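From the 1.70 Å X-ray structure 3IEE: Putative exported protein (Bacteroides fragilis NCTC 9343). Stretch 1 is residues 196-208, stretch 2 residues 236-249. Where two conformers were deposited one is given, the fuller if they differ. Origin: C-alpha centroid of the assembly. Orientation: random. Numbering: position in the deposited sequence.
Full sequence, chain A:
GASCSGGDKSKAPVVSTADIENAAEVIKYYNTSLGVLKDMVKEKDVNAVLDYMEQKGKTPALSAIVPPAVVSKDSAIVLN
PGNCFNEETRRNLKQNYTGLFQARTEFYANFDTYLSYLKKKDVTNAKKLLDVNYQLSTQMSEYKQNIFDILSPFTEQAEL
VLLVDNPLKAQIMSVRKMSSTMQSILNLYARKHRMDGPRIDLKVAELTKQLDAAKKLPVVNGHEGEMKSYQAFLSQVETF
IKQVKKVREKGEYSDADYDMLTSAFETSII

Stretch 1, residues 196-208: DGPRIDLKVAELT
Stretch 2 (236-249) QVETFIKQVKKVRE

The two stretches pack as a nearly antiparallel helix pair. Residues 197-208 are helical and continue onward in the chain, and the second helix enters from earlier in the chain and runs through 236-247. The axes cross at -160° and approach to 10.5 Å, and the contact buries 517 Å² in total. Register is set by three close CA pairs: G197 with R248 (7.1 Å between CA atoms), D201 with K245 (7.9 Å, CA to CA) and V204 with I241 (6.5 Å, CA to CA). Backbone torsions in both helices stay near -60/-42, and the i to i+4 N-to-O bonds are mostly 2.8-3.1 Å long.

D196 (phi/psi -101/77, chi1 t) precedes the first helix as its N-cap. Its OD1 accepts from R199 N at 3.1 Å, satisfying an amide that has no carbonyl one turn earlier within the helix, while D196 O accepts from I200 N at 3.0 Å.

The main polar link lies at this same end. R248, with chi1, chi2 and chi3 all m and chi4 at 133°, curls its guanidinium against the start of the first helix and presents two donors to one carboxylate. R248 NE donates to D201 OD1 at 2.9 Å and R248 NH2 to D201 OD2 at 2.9 Å; N-H...O angles of 166° and 168° make this a nearly linear, bidentate salt bridge. D201 (chi1 m, chi2 -21°) leaves its backbone sideways, yet its carboxylate reaches the arginine near the guanidinium plane, so both oxygens are satisfied. G197 CA lies over one face of the same group, a close approach permitted by glycine: an ideal CB there would fall 2.5 Å from R248 NH1. The carbonyl of G197 is not a further acceptor for the arginine; although G197 O is 3.3 Å from R248 NE, the angle is poor, and G197 O instead accepts from D201 N at 2.9 Å.

Away from the salt bridge the contact is largely apolar. I200 (m, t) sets CG2 3.6 Å from V244 CG1, and V204 (t) brings CG2 to 3.4 Å from the same V244 CG1, so the valine methyl is shared by successive turns of the first helix. V204 CG1 also meets I241 CG2 at 3.9 Å. One turn on, L207 (t, p) spreads its methyls over three residues: CD1 lies 3.9 Å from V237 CG1, whereas CD2 lies 3.7 Å from I241 CG1 and 3.8 Å from F240 CD1, approaching the phenyl ring obliquely. V237 and V244 are t, and I241 is m, t.

T208 (chi1 m) closes the exposed flank. Its OG1 donates to V204 O at 2.9 Å, the carbonyl that also accepts from T208 N at 2.8 Å, and accepts from a water at 2.6 Å. K245 NZ, at the end of an extended chain (m, t, t, t), donates to that water oxygen at 2.7 Å. The water thus bridges the helices between T208 and K245.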

# COMPACT_ATOMS: atom_id res chain seq x y z
N ASP A 196 9.52 7.80 -6.44
CA ASP A 196 9.17 9.14 -6.02
C ASP A 196 9.86 9.47 -4.70
O ASP A 196 9.27 9.32 -3.63
CB ASP A 196 7.67 9.30 -5.87
CG ASP A 196 7.25 10.71 -5.83
OD1 ASP A 196 8.04 11.55 -5.35
OD2 ASP A 196 6.09 10.95 -6.18
N GLY A 197 11.14 9.79 -4.80
CA GLY A 197 11.96 10.07 -3.62
C GLY A 197 11.37 11.08 -2.69
O GLY A 197 11.26 10.83 -1.47
N PRO A 198 10.99 12.26 -3.22
CA PRO A 198 10.43 13.26 -2.28
C PRO A 198 9.14 12.81 -1.61
O PRO A 198 8.88 13.22 -0.46
CB PRO A 198 10.22 14.50 -3.17
CG PRO A 198 11.14 14.32 -4.29
CD PRO A 198 11.23 12.83 -4.54
N ARG A 199 8.31 12.06 -2.31
CA ARG A 199 7.09 11.51 -1.71
C ARG A 199 7.44 10.54 -0.56
O ARG A 199 6.83 10.62 0.51
CB ARG A 199 6.19 10.84 -2.74
CG ARG A 199 4.90 10.33 -2.17
CD ARG A 199 4.06 11.44 -1.58
NE ARG A 199 2.74 10.91 -1.24
CZ ARG A 199 1.73 11.60 -0.74
NH1 ARG A 199 1.82 12.91 -0.49
NH2 ARG A 199 0.60 10.96 -0.49
N ILE A 200 8.44 9.67 -0.75
CA ILE A 200 8.94 8.79 0.34
C ILE A 200 9.39 9.68 1.52
O ILE A 200 9.03 9.43 2.68
CB ILE A 200 10.08 7.92 -0.12
CG1 ILE A 200 9.57 6.90 -1.14
CG2 ILE A 200 10.78 7.21 1.13
CD1 ILE A 200 10.66 6.23 -1.92
N ASP A 201 10.11 10.76 1.23
CA ASP A 201 10.58 11.62 2.32
C ASP A 201 9.42 12.26 3.09
O ASP A 201 9.49 12.42 4.33
CB ASP A 201 11.53 12.68 1.79
CG ASP A 201 12.75 12.10 1.11
OD1 ASP A 201 13.11 10.94 1.34
OD2 ASP A 201 13.40 12.85 0.34
N LEU A 202 8.37 12.63 2.37
CA LEU A 202 7.19 13.25 2.96
C LEU A 202 6.53 12.25 3.91
O LEU A 202 6.15 12.58 5.05
CB LEU A 202 6.21 13.63 1.85
CG LEU A 202 5.03 14.50 2.25
CD1 LEU A 202 5.48 15.82 2.92
CD2 LEU A 202 4.23 14.79 0.97
N LYS A 203 6.39 11.01 3.45
CA LYS A 203 5.76 10.00 4.28
C LYS A 203 6.63 9.62 5.50
O LYS A 203 6.09 9.31 6.57
CB LYS A 203 5.41 8.75 3.48
CG LYS A 203 4.36 8.97 2.40
CD LYS A 203 3.00 9.37 2.94
CE LYS A 203 2.16 8.17 3.39
NZ LYS A 203 0.78 8.57 3.80
N VAL A 204 7.95 9.63 5.35
CA VAL A 204 8.87 9.44 6.49
C VAL A 204 8.72 10.56 7.50
O VAL A 204 8.71 10.34 8.74
CB VAL A 204 10.32 9.30 6.03
CG1 VAL A 204 11.25 9.37 7.26
CG2 VAL A 204 10.50 8.00 5.22
N ALA A 205 8.49 11.78 7.01
CA ALA A 205 8.24 12.90 7.91
C ALA A 205 6.90 12.73 8.63
O ALA A 205 6.79 13.07 9.81
CB ALA A 205 8.29 14.25 7.10
N GLU A 206 5.89 12.18 7.97
CA GLU A 206 4.60 11.88 8.64
C GLU A 206 4.81 10.83 9.71
O GLU A 206 4.29 10.95 10.84
CB GLU A 206 3.55 11.36 7.67
CG GLU A 206 3.04 12.40 6.70
CD GLU A 206 2.08 11.80 5.66
OE1 GLU A 206 1.59 10.64 5.84
OE2 GLU A 206 1.86 12.52 4.65
N LEU A 207 5.53 9.78 9.33
CA LEU A 207 5.82 8.70 10.28
C LEU A 207 6.54 9.25 11.51
O LEU A 207 6.26 8.87 12.66
CB LEU A 207 6.58 7.58 9.59
CG LEU A 207 6.81 6.32 10.46
CD1 LEU A 207 5.54 5.73 11.09
CD2 LEU A 207 7.55 5.28 9.61
N THR A 208 7.51 10.13 11.26
CA THR A 208 8.25 10.76 12.36
C THR A 208 7.33 11.56 13.31
O THR A 208 7.44 11.44 14.51
CB THR A 208 9.38 11.60 11.81
OG1 THR A 208 10.31 10.77 11.09
CG2 THR A 208 10.11 12.34 12.95
N GLN A 236 11.23 -0.15 17.10
CA GLN A 236 11.33 -0.70 15.75
C GLN A 236 10.89 0.27 14.66
O GLN A 236 11.45 0.28 13.54
CB GLN A 236 10.52 -1.99 15.69
CG GLN A 236 11.22 -3.00 16.53
CD GLN A 236 10.51 -4.31 16.55
OE1 GLN A 236 10.23 -4.86 15.50
NE2 GLN A 236 10.22 -4.82 17.75
N VAL A 237 9.92 1.09 14.98
CA VAL A 237 9.52 2.16 14.06
C VAL A 237 10.68 3.12 13.84
O VAL A 237 10.99 3.51 12.72
CB VAL A 237 8.27 2.92 14.54
CG1 VAL A 237 8.02 4.13 13.60
CG2 VAL A 237 7.07 1.97 14.67
N GLU A 238 11.35 3.50 14.91
CA GLU A 238 12.50 4.36 14.82
C GLU A 238 13.62 3.74 13.96
O GLU A 238 14.21 4.41 13.11
CB GLU A 238 12.94 4.74 16.21
CG GLU A 238 14.09 5.74 16.20
CD GLU A 238 14.19 6.59 17.43
OE1 GLU A 238 13.29 6.59 18.27
OE2 GLU A 238 15.23 7.28 17.57
N THR A 239 13.87 2.45 14.16
CA THR A 239 14.83 1.72 13.31
C THR A 239 14.43 1.77 11.84
O THR A 239 15.27 1.94 10.93
CB THR A 239 14.92 0.26 13.80
OG1 THR A 239 15.45 0.30 15.13
CG2 THR A 239 15.79 -0.63 12.90
N PHE A 240 13.15 1.59 11.60
CA PHE A 240 12.61 1.62 10.24
C PHE A 240 12.82 3.00 9.58
O PHE A 240 13.28 3.10 8.44
CB PHE A 240 11.14 1.26 10.28
CG PHE A 240 10.47 1.30 8.95
CD1 PHE A 240 9.83 2.45 8.47
CD2 PHE A 240 10.41 0.16 8.19
CE1 PHE A 240 9.16 2.45 7.21
CE2 PHE A 240 9.77 0.16 6.97
CZ PHE A 240 9.14 1.27 6.49
N ILE A 241 12.49 4.05 10.32
CA ILE A 241 12.69 5.41 9.82
C ILE A 241 14.14 5.63 9.42
O ILE A 241 14.44 6.17 8.33
CB ILE A 241 12.26 6.46 10.86
CG1 ILE A 241 10.73 6.45 11.09
CG2 ILE A 241 12.81 7.91 10.49
CD1 ILE A 241 10.37 7.23 12.34
N LYS A 242 15.05 5.20 10.27
CA LYS A 242 16.49 5.38 10.02
C LYS A 242 16.94 4.56 8.77
O LYS A 242 17.76 5.04 7.97
CB LYS A 242 17.30 5.06 11.27
CG LYS A 242 17.10 6.14 12.34
CD LYS A 242 18.00 6.06 13.62
CE LYS A 242 17.61 4.95 14.58
NZ LYS A 242 18.18 5.12 15.98
N GLN A 243 16.42 3.36 8.63
CA GLN A 243 16.74 2.52 7.46
C GLN A 243 16.21 3.17 6.18
O GLN A 243 16.88 3.15 5.15
CB GLN A 243 16.14 1.13 7.63
CG GLN A 243 16.83 0.22 8.65
CD GLN A 243 16.34 -1.25 8.51
OE1 GLN A 243 15.31 -1.54 7.87
NE2 GLN A 243 17.10 -2.16 9.07
N VAL A 244 15.01 3.74 6.21
CA VAL A 244 14.43 4.33 5.00
C VAL A 244 15.30 5.52 4.63
O VAL A 244 15.62 5.70 3.46
CB VAL A 244 12.97 4.78 5.14
CG1 VAL A 244 12.50 5.57 3.85
CG2 VAL A 244 12.05 3.58 5.45
N LYS A 245 15.69 6.32 5.62
CA LYS A 245 16.60 7.45 5.34
C LYS A 245 17.93 7.04 4.70
O LYS A 245 18.39 7.68 3.75
CB LYS A 245 16.83 8.25 6.61
CG LYS A 245 15.63 9.07 6.96
CD LYS A 245 15.93 9.86 8.18
CE LYS A 245 14.77 10.66 8.61
NZ LYS A 245 14.98 10.96 10.04
N LYS A 246 18.52 5.95 5.17
CA LYS A 246 19.76 5.42 4.60
C LYS A 246 19.57 4.92 3.15
O LYS A 246 20.38 5.23 2.25
CB LYS A 246 20.30 4.33 5.49
CG LYS A 246 20.84 4.85 6.79
CD LYS A 246 22.16 5.64 6.71
CE LYS A 246 22.66 5.94 8.14
NZ LYS A 246 23.96 6.65 8.18
N VAL A 247 18.49 4.20 2.91
CA VAL A 247 18.13 3.74 1.57
C VAL A 247 17.87 4.93 0.62
O VAL A 247 18.28 4.91 -0.53
CB VAL A 247 16.91 2.74 1.64
CG1 VAL A 247 16.29 2.50 0.26
CG2 VAL A 247 17.42 1.41 2.24
N ARG A 248 17.25 5.97 1.13
CA ARG A 248 17.06 7.20 0.35
C ARG A 248 18.33 7.98 -0.01
O ARG A 248 18.30 8.88 -0.89
CB ARG A 248 16.05 8.12 1.05
CG ARG A 248 14.63 7.73 0.69
CD ARG A 248 14.26 8.19 -0.76
NE ARG A 248 14.24 9.63 -0.94
CZ ARG A 248 14.80 10.32 -1.94
NH1 ARG A 248 15.43 9.71 -2.93
NH2 ARG A 248 14.63 11.63 -1.95
N GLU A 249 19.47 7.66 0.63
CA GLU A 249 20.76 8.20 0.20
C GLU A 249 21.38 7.45 -0.99
O GLU A 249 22.38 7.89 -1.57
CB GLU A 249 21.76 8.20 1.37
CG GLU A 249 21.35 9.05 2.53
CD GLU A 249 22.33 8.88 3.69
OE1 GLU A 249 23.55 8.85 3.44
OE2 GLU A 249 21.87 8.78 4.83
O HOH W 1 12.49 11.95 10.34